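Local coordinates for uncharacterized protein (Escherichia coli O157:H7, PDB 4ZV9) that is of unknown function but belongs to the dienelactone hydrolase family of alpha/beta-hydrolases and is therefore probably a hydrolase, at residues Y31-A36 with D60-V65. Numbering follows the deposited sequence.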
ATOM      1  N   TYR A  31     -10.498  -4.792   4.891  1.00 19.71           N
ATOM      2  CA  TYR A  31     -10.752  -5.903   3.990  1.00 19.21           C
ATOM      3  C   TYR A  31      -9.540  -6.829   4.050  1.00 20.65           C
ATOM      4  O   TYR A  31      -8.421  -6.444   3.649  1.00 20.15           O
ATOM      5  CB  TYR A  31     -10.963  -5.351   2.586  1.00 18.56           C
ATOM      6  CG  TYR A  31     -11.368  -6.346   1.512  1.00 19.14           C
ATOM      7  CD1 TYR A  31     -12.561  -7.056   1.596  1.00 18.80           C
ATOM      8  CD2 TYR A  31     -10.600  -6.494   0.360  1.00 18.85           C
ATOM      9  CE1 TYR A  31     -12.957  -7.902   0.567  1.00 20.06           C
ATOM     10  CE2 TYR A  31     -10.995  -7.334  -0.668  1.00 18.76           C
ATOM     11  CZ  TYR A  31     -12.144  -8.051  -0.556  1.00 19.03           C
ATOM     12  OH  TYR A  31     -12.513  -8.893  -1.589  1.00 21.11           O
ATOM     13  N   LEU A  32      -9.727  -8.013   4.617  1.00 19.84           N
ATOM     14  CA  LEU A  32      -8.657  -8.980   4.787  1.00 21.93           C
ATOM     15  C   LEU A  32      -8.805 -10.099   3.750  1.00 22.56           C
ATOM     16  O   LEU A  32      -9.857 -10.740   3.702  1.00 21.28           O
ATOM     17  CB  LEU A  32      -8.741  -9.592   6.190  1.00 23.47           C
ATOM     18  CG  LEU A  32      -7.679 -10.633   6.591  1.00 27.00           C
ATOM     19  CD1 LEU A  32      -6.341  -9.962   6.801  1.00 27.14           C
ATOM     20  CD2 LEU A  32      -8.094 -11.330   7.885  1.00 28.10           C
ATOM     21  N   VAL A  33      -7.761 -10.352   2.951  1.00 20.62           N
ATOM     22  CA  VAL A  33      -7.812 -11.416   1.958  1.00 21.78           C
ATOM     23  C   VAL A  33      -6.637 -12.371   2.145  1.00 23.53           C
ATOM     24  O   VAL A  33      -5.491 -11.929   2.207  1.00 23.91           O
ATOM     25  CB  VAL A  33      -7.774 -10.887   0.510  1.00 22.18           C
ATOM     26  CG1 VAL A  33      -8.209 -11.991  -0.450  1.00 23.36           C
ATOM     27  CG2 VAL A  33      -8.692  -9.686   0.342  1.00 22.43           C
ATOM     28  N   LYS A  34      -6.921 -13.674   2.208  1.00 24.27           N
ATOM     29  CA  LYS A  34      -5.899 -14.709   2.395  1.00 26.06           C
ATOM     30  C   LYS A  34      -5.902 -15.686   1.233  1.00 26.37           C
ATOM     31  O   LYS A  34      -6.938 -15.867   0.583  1.00 23.72           O
ATOM     32  CB  LYS A  34      -6.229 -15.565   3.615  1.00 27.44           C
ATOM     33  CG  LYS A  34      -6.393 -14.834   4.916  1.00 31.10           C
ATOM     34  CD  LYS A  34      -6.976 -15.756   5.979  1.00 32.70           C
ATOM     35  CE  LYS A  34      -7.112 -15.003   7.288  1.00 35.18           C
ATOM     36  NZ  LYS A  34      -7.863 -15.760   8.320  1.00 34.54           N
ATOM     37  N   PRO A  35      -4.763 -16.355   0.985  1.00 26.33           N
ATOM     38  CA  PRO A  35      -4.774 -17.463   0.043  1.00 28.90           C
ATOM     39  C   PRO A  35      -5.717 -18.527   0.620  1.00 30.51           C
ATOM     40  O   PRO A  35      -5.683 -18.776   1.828  1.00 30.48           O
ATOM     41  CB  PRO A  35      -3.314 -17.968   0.054  1.00 31.47           C
ATOM     42  CG  PRO A  35      -2.509 -16.813   0.531  1.00 30.51           C
ATOM     43  CD  PRO A  35      -3.407 -16.039   1.467  1.00 29.80           C
ATOM     44  N   ALA A  36      -6.581 -19.107  -0.207  1.00 32.94           N
ATOM     45  CA  ALA A  36      -7.564 -20.083   0.274  1.00 37.25           C
ATOM     46  C   ALA A  36      -6.915 -21.355   0.816  1.00 43.78           C
ATOM     47  O   ALA A  36      -7.411 -21.959   1.766  1.00 41.81           O
ATOM     48  CB  ALA A  36      -8.549 -20.436  -0.826  1.00 38.50           C
ATOM     49  N   ASP A  60      -9.770  -4.953  -5.061  1.00 23.93           N
ATOM     50  CA  ASP A  60      -9.255  -5.873  -6.076  1.00 22.41           C
ATOM     51  C   ASP A  60      -7.737  -6.060  -5.891  1.00 22.41           C
ATOM     52  O   ASP A  60      -7.236  -7.172  -5.987  1.00 20.49           O
ATOM     53  CB  ASP A  60      -9.549  -5.365  -7.476  1.00 24.99           C
ATOM     54  CG  ASP A  60      -9.322  -6.430  -8.528  1.00 32.11           C
ATOM     55  OD1 ASP A  60      -9.967  -7.502  -8.450  1.00 39.54           O
ATOM     56  OD2 ASP A  60      -8.553  -6.185  -9.458  1.00 37.40           O
ATOM     57  N   VAL A  61      -7.012  -4.974  -5.627  1.00 22.04           N
ATOM     58  CA  VAL A  61      -5.566  -5.081  -5.440  1.00 24.05           C
ATOM     59  C   VAL A  61      -5.256  -6.022  -4.270  1.00 21.60           C
ATOM     60  O   VAL A  61      -4.334  -6.832  -4.353  1.00 21.57           O
ATOM     61  CB  VAL A  61      -4.907  -3.703  -5.261  1.00 24.67           C
ATOM     62  CG1 VAL A  61      -3.445  -3.847  -4.853  1.00 25.73           C
ATOM     63  CG2 VAL A  61      -5.020  -2.919  -6.555  1.00 24.74           C
ATOM     64  N   ALA A  62      -6.040  -5.919  -3.198  1.00 20.10           N
ATOM     65  CA  ALA A  62      -5.865  -6.802  -2.052  1.00 18.59           C
ATOM     66  C   ALA A  62      -6.025  -8.255  -2.479  1.00 19.43           C
ATOM     67  O   ALA A  62      -5.237  -9.121  -2.067  1.00 21.41           O
ATOM     68  CB  ALA A  62      -6.814  -6.435  -0.938  1.00 19.19           C
ATOM     69  N   ARG A  63      -7.012  -8.533  -3.316  1.00 18.48           N
ATOM     70  CA  ARG A  63      -7.198  -9.878  -3.833  1.00 20.64           C
ATOM     71  C   ARG A  63      -6.024 -10.320  -4.724  1.00 22.43           C
ATOM     72  O   ARG A  63      -5.610 -11.478  -4.660  1.00 20.70           O
ATOM     73  CB  ARG A  63      -8.522 -10.014  -4.572  1.00 22.92           C
ATOM     74  CG  ARG A  63      -9.743  -9.857  -3.675  1.00 21.70           C
ATOM     75  CD  ARG A  63     -11.031 -10.257  -4.393  1.00 22.45           C
ATOM     76  NE  ARG A  63     -11.362  -9.391  -5.518  1.00 23.04           N
ATOM     77  CZ  ARG A  63     -12.080  -8.277  -5.445  1.00 22.24           C
ATOM     78  NH1 ARG A  63     -12.535  -7.815  -4.280  1.00 23.31           N
ATOM     79  NH2 ARG A  63     -12.328  -7.592  -6.550  1.00 23.67           N
ATOM     80  N   ARG A  64      -5.454  -9.402  -5.503  1.00 21.98           N
ATOM     81  CA  ARG A  64      -4.269  -9.731  -6.328  1.00 23.71           C
ATOM     82  C   ARG A  64      -3.079 -10.123  -5.445  1.00 23.20           C
ATOM     83  O   ARG A  64      -2.327 -11.025  -5.784  1.00 26.57           O
ATOM     84  CB  ARG A  64      -3.857  -8.571  -7.217  1.00 23.39           C
ATOM     85  CG  ARG A  64      -4.951  -8.112  -8.174  1.00 25.42           C
ATOM     86  CD  ARG A  64      -4.502  -6.911  -8.989  1.00 26.50           C
ATOM     87  NE  ARG A  64      -5.646  -6.158  -9.468  1.00 27.19           N
ATOM     88  CZ  ARG A  64      -5.577  -5.066 -10.212  1.00 29.94           C
ATOM     89  NH1 ARG A  64      -4.398  -4.611 -10.634  1.00 29.64           N
ATOM     90  NH2 ARG A  64      -6.705  -4.446 -10.563  1.00 29.99           N
ATOM     91  N   VAL A  65      -2.923  -9.439  -4.320  1.00 21.66           N
ATOM     92  CA  VAL A  65      -1.883  -9.770  -3.370  1.00 23.40           C
ATOM     93  C   VAL A  65      -2.079 -11.175  -2.800  1.00 23.17           C
ATOM     94  O   VAL A  65      -1.116 -11.945  -2.668  1.00 22.77           O
ATOM     95  CB  VAL A  65      -1.808  -8.729  -2.228  1.00 22.18           C
ATOM     96  CG1 VAL A  65      -0.832  -9.174  -1.150  1.00 21.46           C
ATOM     97  CG2 VAL A  65      -1.384  -7.377  -2.797  1.00 22.42           C
TER
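Helix-on-sheet packing, pinned at one end by a polar bond, joins strand 28-35 to helix 56-67 in a buried part of the fold. The two short segments run roughly parallel, 25° apart, with axes 7.6 Å from each other at closest approach. Alternation along the strand sends Y31 and V33 toward the helix, while L32 and K34 point away from it. A62 CB makes the apolar contact with both: it lies at the edge of the Y31 ring, 4.0 Å from CD2, and equally 4.0 Å from V33 CG2. The other methyl of V33, CG1, rests against the helix backbone 4.1 Å from R63 CA. With CG anti to its backbone N (chi1 -175°), Y31 extends toward R63, whose chain bends at chi3 and brings its guanidinium to the phenol tip. There R63 NH1 donates to Y31 OH at 2.9 Å, a fairly straight bond (159°) lying in the guanidinium plane, which stands almost perpendicular to the ring. Along the helix, R63 NH2 reaches D60 OD1 in a weak hydrogen bond within a salt bridge, and R64 grips D60 OD2 side-on through NE and NH2. R63 NE also donates to the carbonyl O of V5, so three nitrogens fix the rotation of the guanidinium and tie the N-terminal segment to the helix. The paired charges probably keep D60 ionised. Backbone hydrogen bonds of Y31 with A74 and of V33 with A72 pair this strand with strand 71-75, its neighbour in the mixed sheet: a helix packed on that sheet, as in the alpha/beta-hydrolase fold to which the dienelactone hydrolase family belongs.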